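Local structure of type III secretion system effector HopBA1 (Pseudomonas syringae pv. aptata, 5T09) at residues 208-221 with 227-239. The protein is a virulence factor that enhances self-association of the Arabidopsis resistance protein RBA1, which recognises it and triggers plant cell death. Residues are numbered along the deposited sequence; the frame is centred on the assembly and turned at random.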
ATOM      1  N   GLY A 208      -9.245   8.849   1.335  1.00 50.29           N
ATOM      2  CA  GLY A 208      -9.221   7.552   1.986  1.00 48.79           C
ATOM      3  C   GLY A 208      -8.455   7.629   3.287  1.00 49.26           C
ATOM      4  O   GLY A 208      -7.735   8.593   3.558  1.00 52.31           O
ATOM      5  N   LEU A 209      -8.626   6.585   4.091  1.00 54.38           N
ATOM      6  CA  LEU A 209      -7.900   6.450   5.347  1.00 54.03           C
ATOM      7  C   LEU A 209      -6.463   6.038   5.045  1.00 48.24           C
ATOM      8  O   LEU A 209      -6.232   5.014   4.396  1.00 44.31           O
ATOM      9  CB  LEU A 209      -8.601   5.423   6.236  1.00 65.69           C
ATOM     10  CG  LEU A 209      -8.184   5.233   7.702  1.00 70.73           C
ATOM     11  CD1 LEU A 209      -6.912   4.408   7.836  1.00 63.08           C
ATOM     12  CD2 LEU A 209      -8.027   6.574   8.390  1.00 78.80           C
ATOM     13  N   VAL A 210      -5.499   6.836   5.504  1.00 45.48           N
ATOM     14  CA  VAL A 210      -4.084   6.585   5.258  1.00 45.63           C
ATOM     15  C   VAL A 210      -3.459   6.025   6.526  1.00 51.46           C
ATOM     16  O   VAL A 210      -3.628   6.591   7.614  1.00 49.67           O
ATOM     17  CB  VAL A 210      -3.355   7.864   4.809  1.00 43.47           C
ATOM     18  CG1 VAL A 210      -1.876   7.580   4.579  1.00 43.98           C
ATOM     19  CG2 VAL A 210      -3.993   8.420   3.544  1.00 42.06           C
ATOM     20  N   ILE A 211      -2.729   4.923   6.381  1.00 44.75           N
ATOM     21  CA  ILE A 211      -2.047   4.263   7.486  1.00 45.99           C
ATOM     22  C   ILE A 211      -0.548   4.474   7.334  1.00 45.32           C
ATOM     23  O   ILE A 211      -0.003   4.358   6.231  1.00 44.17           O
ATOM     24  CB  ILE A 211      -2.377   2.758   7.534  1.00 45.91           C
ATOM     25  CG1 ILE A 211      -3.872   2.554   7.791  1.00 49.98           C
ATOM     26  CG2 ILE A 211      -1.527   2.054   8.605  1.00 47.55           C
ATOM     27  CD1 ILE A 211      -4.319   1.104   7.788  1.00 57.66           C
ATOM     28  N   SER A 212       0.111   4.781   8.445  1.00 45.29           N
ATOM     29  CA  SER A 212       1.560   4.858   8.528  1.00 43.43           C
ATOM     30  C   SER A 212       2.037   3.870   9.582  1.00 47.53           C
ATOM     31  O   SER A 212       1.239   3.280  10.313  1.00 52.28           O
ATOM     32  CB  SER A 212       2.027   6.276   8.880  1.00 46.76           C
ATOM     33  OG  SER A 212       1.602   6.636  10.180  1.00 51.72           O
ATOM     34  N   PHE A 213       3.354   3.695   9.667  1.00 43.16           N
ATOM     35  CA  PHE A 213       3.930   2.698  10.558  1.00 46.88           C
ATOM     36  C   PHE A 213       5.008   3.312  11.437  1.00 49.58           C
ATOM     37  O   PHE A 213       5.872   4.050  10.955  1.00 55.24           O
ATOM     38  CB  PHE A 213       4.496   1.527   9.760  1.00 46.68           C
ATOM     39  CG  PHE A 213       3.441   0.725   9.073  1.00 43.62           C
ATOM     40  CD1 PHE A 213       2.784  -0.292   9.743  1.00 40.89           C
ATOM     41  CD2 PHE A 213       3.082   1.005   7.770  1.00 42.29           C
ATOM     42  CE1 PHE A 213       1.798  -1.025   9.118  1.00 40.93           C
ATOM     43  CE2 PHE A 213       2.099   0.277   7.139  1.00 42.04           C
ATOM     44  CZ  PHE A 213       1.453  -0.740   7.815  1.00 40.98           C
ATOM     45  N   ASP A 214       4.939   2.996  12.725  1.00 49.96           N
ATOM     46  CA  ASP A 214       5.962   3.340  13.707  1.00 58.94           C
ATOM     47  C   ASP A 214       6.696   2.047  14.049  1.00 55.38           C
ATOM     48  O   ASP A 214       6.191   1.218  14.811  1.00 50.48           O
ATOM     49  CB  ASP A 214       5.331   3.979  14.941  1.00 67.10           C
ATOM     50  CG  ASP A 214       6.302   4.106  16.099  1.00 77.17           C
ATOM     51  OD1 ASP A 214       7.526   3.993  15.875  1.00 70.53           O
ATOM     52  OD2 ASP A 214       5.836   4.323  17.236  1.00 79.30           O
ATOM     53  N   LEU A 215       7.885   1.873  13.474  1.00 53.05           N
ATOM     54  CA  LEU A 215       8.682   0.672  13.682  1.00 52.89           C
ATOM     55  C   LEU A 215       9.755   0.862  14.749  1.00 60.88           C
ATOM     56  O   LEU A 215      10.748   0.129  14.756  1.00 66.59           O
ATOM     57  CB  LEU A 215       9.323   0.235  12.364  1.00 49.95           C
ATOM     58  CG  LEU A 215       8.363   0.063  11.181  1.00 46.47           C
ATOM     59  CD1 LEU A 215       9.117  -0.361   9.931  1.00 45.70           C
ATOM     60  CD2 LEU A 215       7.262  -0.936  11.501  1.00 49.33           C
ATOM     61  N   THR A 216       9.574   1.824  15.652  1.00 61.62           N
ATOM     62  CA  THR A 216      10.544   2.049  16.716  1.00 69.14           C
ATOM     63  C   THR A 216      10.390   1.073  17.871  1.00 76.66           C
ATOM     64  O   THR A 216      11.284   1.001  18.721  1.00 74.48           O
ATOM     65  CB  THR A 216      10.426   3.480  17.257  1.00 67.47           C
ATOM     66  OG1 THR A 216       9.162   3.651  17.910  1.00 67.23           O
ATOM     67  CG2 THR A 216      10.561   4.500  16.133  1.00 66.16           C
ATOM     68  N   GLY A 217       9.289   0.324  17.927  1.00 91.45           N
ATOM     69  CA  GLY A 217       9.007  -0.534  19.057  1.00 92.82           C
ATOM     70  C   GLY A 217       8.632   0.194  20.326  1.00 92.54           C
ATOM     71  O   GLY A 217       8.278  -0.463  21.314  1.00 90.27           O
ATOM     72  N   ARG A 218       8.698   1.526  20.341  1.00 89.16           N
ATOM     73  CA  ARG A 218       8.309   2.295  21.522  1.00105.77           C
ATOM     74  C   ARG A 218       6.792   2.426  21.610  1.00106.65           C
ATOM     75  O   ARG A 218       6.152   1.836  22.487  1.00109.93           O
ATOM     76  CB  ARG A 218       8.957   3.682  21.483  1.00126.00           C
ATOM     77  CG  ARG A 218      10.465   3.694  21.629  1.00145.56           C
ATOM     78  CD  ARG A 218      10.967   5.127  21.702  1.00155.81           C
ATOM     79  NE  ARG A 218      12.347   5.217  22.169  1.00153.14           N
ATOM     80  CZ  ARG A 218      12.942   6.352  22.524  1.00144.54           C
ATOM     81  NH1 ARG A 218      12.280   7.500  22.469  1.00141.84           N
ATOM     82  NH2 ARG A 218      14.201   6.339  22.937  1.00140.11           N
ATOM     83  N   GLY A 219       6.208   3.196  20.701  1.00110.02           N
ATOM     84  CA  GLY A 219       4.810   3.550  20.787  1.00108.84           C
ATOM     85  C   GLY A 219       3.887   2.379  20.515  1.00 95.06           C
ATOM     86  O   GLY A 219       4.298   1.244  20.269  1.00 81.44           O
ATOM     87  N   SER A 220       2.593   2.680  20.575  1.00 84.15           N
ATOM     88  CA  SER A 220       1.537   1.743  20.237  1.00 69.68           C
ATOM     89  C   SER A 220       0.716   2.314  19.093  1.00 64.62           C
ATOM     90  O   SER A 220       0.797   3.506  18.780  1.00 68.40           O
ATOM     91  CB  SER A 220       0.632   1.462  21.443  1.00 79.87           C
ATOM     92  OG  SER A 220       1.389   1.035  22.563  1.00 88.74           O
ATOM     93  N   SER A 221      -0.071   1.449  18.458  1.00 62.42           N
ATOM     94  CA  SER A 221      -0.954   1.899  17.393  1.00 60.84           C
ATOM     95  C   SER A 221      -1.837   3.032  17.898  1.00 64.68           C
ATOM     96  O   SER A 221      -2.359   2.981  19.013  1.00 68.85           O
ATOM     97  CB  SER A 221      -1.809   0.737  16.888  1.00 59.78           C
ATOM     98  OG  SER A 221      -0.991  -0.338  16.454  1.00 57.82           O
ATOM     99  N   ASP A 227       1.814  14.875  12.783  1.00110.48           N
ATOM    100  CA  ASP A 227       1.775  15.549  11.494  1.00113.24           C
ATOM    101  C   ASP A 227       0.509  15.121  10.761  1.00125.00           C
ATOM    102  O   ASP A 227      -0.320  14.378  11.295  1.00138.68           O
ATOM    103  CB  ASP A 227       3.038  15.237  10.686  1.00 95.94           C
ATOM    104  CG  ASP A 227       3.310  13.749  10.583  1.00 82.63           C
ATOM    105  OD1 ASP A 227       4.029  13.212  11.452  1.00 85.26           O
ATOM    106  OD2 ASP A 227       2.805  13.113   9.636  1.00 74.12           O
ATOM    107  N   GLU A 228       0.361  15.602   9.526  1.00102.04           N
ATOM    108  CA  GLU A 228      -0.809  15.311   8.703  1.00 92.76           C
ATOM    109  C   GLU A 228      -0.474  14.388   7.533  1.00 71.01           C
ATOM    110  O   GLU A 228      -1.117  14.448   6.483  1.00 64.15           O
ATOM    111  CB  GLU A 228      -1.439  16.608   8.193  1.00117.95           C
ATOM    112  CG  GLU A 228      -0.471  17.558   7.502  1.00123.96           C
ATOM    113  CD  GLU A 228      -1.179  18.724   6.831  1.00115.18           C
ATOM    114  OE1 GLU A 228      -2.342  18.556   6.405  1.00103.18           O
ATOM    115  OE2 GLU A 228      -0.572  19.811   6.734  1.00114.01           O
ATOM    116  N   HIS A 229       0.524  13.522   7.702  1.00 81.15           N
ATOM    117  CA  HIS A 229       0.932  12.604   6.645  1.00 73.23           C
ATOM    118  C   HIS A 229       0.229  11.253   6.729  1.00 51.84           C
ATOM    119  O   HIS A 229       0.456  10.395   5.870  1.00 48.31           O
ATOM    120  CB  HIS A 229       2.452  12.408   6.680  1.00 81.13           C
ATOM    121  CG  HIS A 229       3.228  13.679   6.510  1.00 93.73           C
ATOM    122  ND1 HIS A 229       2.624  14.915   6.418  1.00102.00           N
ATOM    123  CD2 HIS A 229       4.560  13.905   6.414  1.00 98.17           C
ATOM    124  CE1 HIS A 229       3.548  15.847   6.275  1.00109.47           C
ATOM    125  NE2 HIS A 229       4.732  15.261   6.269  1.00105.65           N
ATOM    126  N   SER A 230      -0.619  11.047   7.733  1.00 53.56           N
ATOM    127  CA  SER A 230      -1.424   9.837   7.853  1.00 51.84           C
ATOM    128  C   SER A 230      -2.501  10.107   8.892  1.00 55.55           C
ATOM    129  O   SER A 230      -2.437  11.090   9.637  1.00 64.14           O
ATOM    130  CB  SER A 230      -0.581   8.626   8.256  1.00 51.38           C
ATOM    131  OG  SER A 230      -0.094   8.771   9.583  1.00 55.95           O
ATOM    132  N   HIS A 231      -3.493   9.221   8.940  1.00 52.49           N
ATOM    133  CA  HIS A 231      -4.564   9.319   9.923  1.00 56.51           C
ATOM    134  C   HIS A 231      -4.339   8.437  11.143  1.00 57.99           C
ATOM    135  O   HIS A 231      -4.663   8.848  12.261  1.00 61.49           O
ATOM    136  CB  HIS A 231      -5.903   8.956   9.281  1.00 60.53           C
ATOM    137  CG  HIS A 231      -6.310   9.876   8.173  1.00 58.13           C
ATOM    138  ND1 HIS A 231      -6.047   9.607   6.847  1.00 52.97           N
ATOM    139  CD2 HIS A 231      -6.954  11.067   8.193  1.00 60.10           C
ATOM    140  CE1 HIS A 231      -6.518  10.587   6.098  1.00 54.09           C
ATOM    141  NE2 HIS A 231      -7.072  11.487   6.890  1.00 60.16           N
ATOM    142  N   ILE A 232      -3.807   7.228  10.961  1.00 59.14           N
ATOM    143  CA  ILE A 232      -3.495   6.347  12.081  1.00 64.59           C
ATOM    144  C   ILE A 232      -2.117   5.742  11.864  1.00 62.80           C
ATOM    145  O   ILE A 232      -1.681   5.523  10.730  1.00 55.26           O
ATOM    146  CB  ILE A 232      -4.552   5.233  12.273  1.00 64.05           C
ATOM    147  CG1 ILE A 232      -4.670   4.354  11.026  1.00 70.75           C
ATOM    148  CG2 ILE A 232      -5.902   5.845  12.630  1.00 69.29           C
ATOM    149  CD1 ILE A 232      -5.440   3.068  11.270  1.00 74.28           C
ATOM    150  N   VAL A 233      -1.430   5.478  12.971  1.00 61.86           N
ATOM    151  CA  VAL A 233      -0.100   4.886  12.960  1.00 59.42           C
ATOM    152  C   VAL A 233      -0.199   3.507  13.594  1.00 55.83           C
ATOM    153  O   VAL A 233      -0.704   3.368  14.715  1.00 57.30           O
ATOM    154  CB  VAL A 233       0.917   5.760  13.716  1.00 66.71           C
ATOM    155  CG1 VAL A 233       2.333   5.249  13.475  1.00 66.47           C
ATOM    156  CG2 VAL A 233       0.785   7.220  13.305  1.00 66.39           C
ATOM    157  N   ILE A 234       0.269   2.493  12.875  1.00 50.35           N
ATOM    158  CA  ILE A 234       0.314   1.124  13.373  1.00 52.44           C
ATOM    159  C   ILE A 234       1.711   0.874  13.923  1.00 53.88           C
ATOM    160  O   ILE A 234       2.710   1.069  13.218  1.00 48.28           O
ATOM    161  CB  ILE A 234      -0.044   0.114  12.270  1.00 51.71           C
ATOM    162  CG1 ILE A 234      -1.548   0.181  11.977  1.00 53.28           C
ATOM    163  CG2 ILE A 234       0.376  -1.308  12.671  1.00 51.22           C
ATOM    164  CD1 ILE A 234      -2.019  -0.747  10.875  1.00 54.97           C
ATOM    165  N   ALA A 235       1.782   0.448  15.180  1.00 56.42           N
ATOM    166  CA  ALA A 235       3.058   0.141  15.808  1.00 58.27           C
ATOM    167  C   ALA A 235       3.561  -1.208  15.315  1.00 59.24           C
ATOM    168  O   ALA A 235       2.822  -2.197  15.325  1.00 54.93           O
ATOM    169  CB  ALA A 235       2.916   0.133  17.329  1.00 63.49           C
ATOM    170  N   GLY A 236       4.816  -1.244  14.877  1.00 55.15           N
ATOM    171  CA  GLY A 236       5.398  -2.466  14.356  1.00 56.41           C
ATOM    172  C   GLY A 236       6.832  -2.678  14.788  1.00 54.38           C
ATOM    173  O   GLY A 236       7.355  -1.945  15.632  1.00 58.81           O
ATOM    174  N   GLU A 237       7.479  -3.681  14.206  1.00 49.87           N
ATOM    175  CA  GLU A 237       8.847  -4.046  14.540  1.00 54.71           C
ATOM    176  C   GLU A 237       9.760  -3.741  13.363  1.00 50.21           C
ATOM    177  O   GLU A 237       9.408  -4.006  12.208  1.00 47.76           O
ATOM    178  CB  GLU A 237       8.950  -5.532  14.888  1.00 62.57           C
ATOM    179  CG  GLU A 237       7.900  -6.041  15.865  1.00 81.75           C
ATOM    180  CD  GLU A 237       7.574  -7.505  15.645  1.00 87.20           C
ATOM    181  OE1 GLU A 237       6.994  -7.831  14.587  1.00 80.03           O
ATOM    182  OE2 GLU A 237       7.908  -8.331  16.520  1.00 90.00           O
ATOM    183  N   ASP A 238      10.931  -3.186  13.656  1.00 50.18           N
ATOM    184  CA  ASP A 238      11.940  -3.009  12.627  1.00 52.14           C
ATOM    185  C   ASP A 238      12.569  -4.360  12.291  1.00 57.62           C
ATOM    186  O   ASP A 238      12.424  -5.340  13.025  1.00 54.01           O
ATOM    187  CB  ASP A 238      13.007  -2.016  13.088  1.00 56.97           C
ATOM    188  CG  ASP A 238      13.735  -1.363  11.931  1.00 59.13           C
ATOM    189  OD1 ASP A 238      13.541  -1.801  10.778  1.00 55.86           O
ATOM    190  OD2 ASP A 238      14.508  -0.413  12.176  1.00 69.78           O
ATOM    191  N   ASN A 239      13.271  -4.409  11.163  1.00 55.56           N
ATOM    192  CA  ASN A 239      13.923  -5.645  10.740  1.00 54.11           C
ATOM    193  C   ASN A 239      14.899  -6.132  11.809  1.00 52.53           C
ATOM    194  O   ASN A 239      14.766  -7.246  12.321  1.00 54.01           O
ATOM    195  CB  ASN A 239      14.659  -5.449   9.414  1.00 48.13           C
ATOM    196  CG  ASN A 239      13.717  -5.235   8.244  1.00 46.13           C
ATOM    197  OD1 ASN A 239      12.529  -5.549   8.319  1.00 49.01           O
ATOM    198  ND2 ASN A 239      14.247  -4.705   7.152  1.00 50.10           N
TER
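Parallel strands 209-214 and 232-235 pair in the sheet of the alpha-beta core, where S212 and D214 of the first strand bond alternately to I232 and I234 of the second and to G236 just beyond it. The ladder runs from S212 N–I232 O (3.0 Å) through I234 N–S212 O and D214 N–I234 O to G236 N–D214 O (2.8 Å). At its start H231 grips V210 twice: its backbone N reaches V210 O (2.9 Å), and ND1 accepts V210 N (3.1 Å), 17° out of the ring plane. NE2 is hydrogen-bonded to K198 O, so both ring nitrogens are engaged and the imidazole's rotation is fixed; L209 CD2 packs against H231 CB. On one face I211 and I232 lie side by side, I211 CG2 meets I234 CD1 (3.6 Å), and F213 runs alongside I234; helix 36-46 packs on the isoleucines, helix 60-74 on F213. On the other face the hydroxyls of S212 and S230 are hydrogen-bonded (OG to OG, 2.8 Å), each turned between its backbone N and carbonyl carbon (chi1 65° and 68°); V233 CG2 lies against S212 OG. At the strand's end D214 OD1 accepts T216 N, an Asx turn, and also the T216 hydroxyl, and the returning chain places S221 OG to accept A235 N (3.2 Å). Strand 209-214 thus joins 49-54 to 232-235 within the parallel beta core of an EreA/ChaN-like fold.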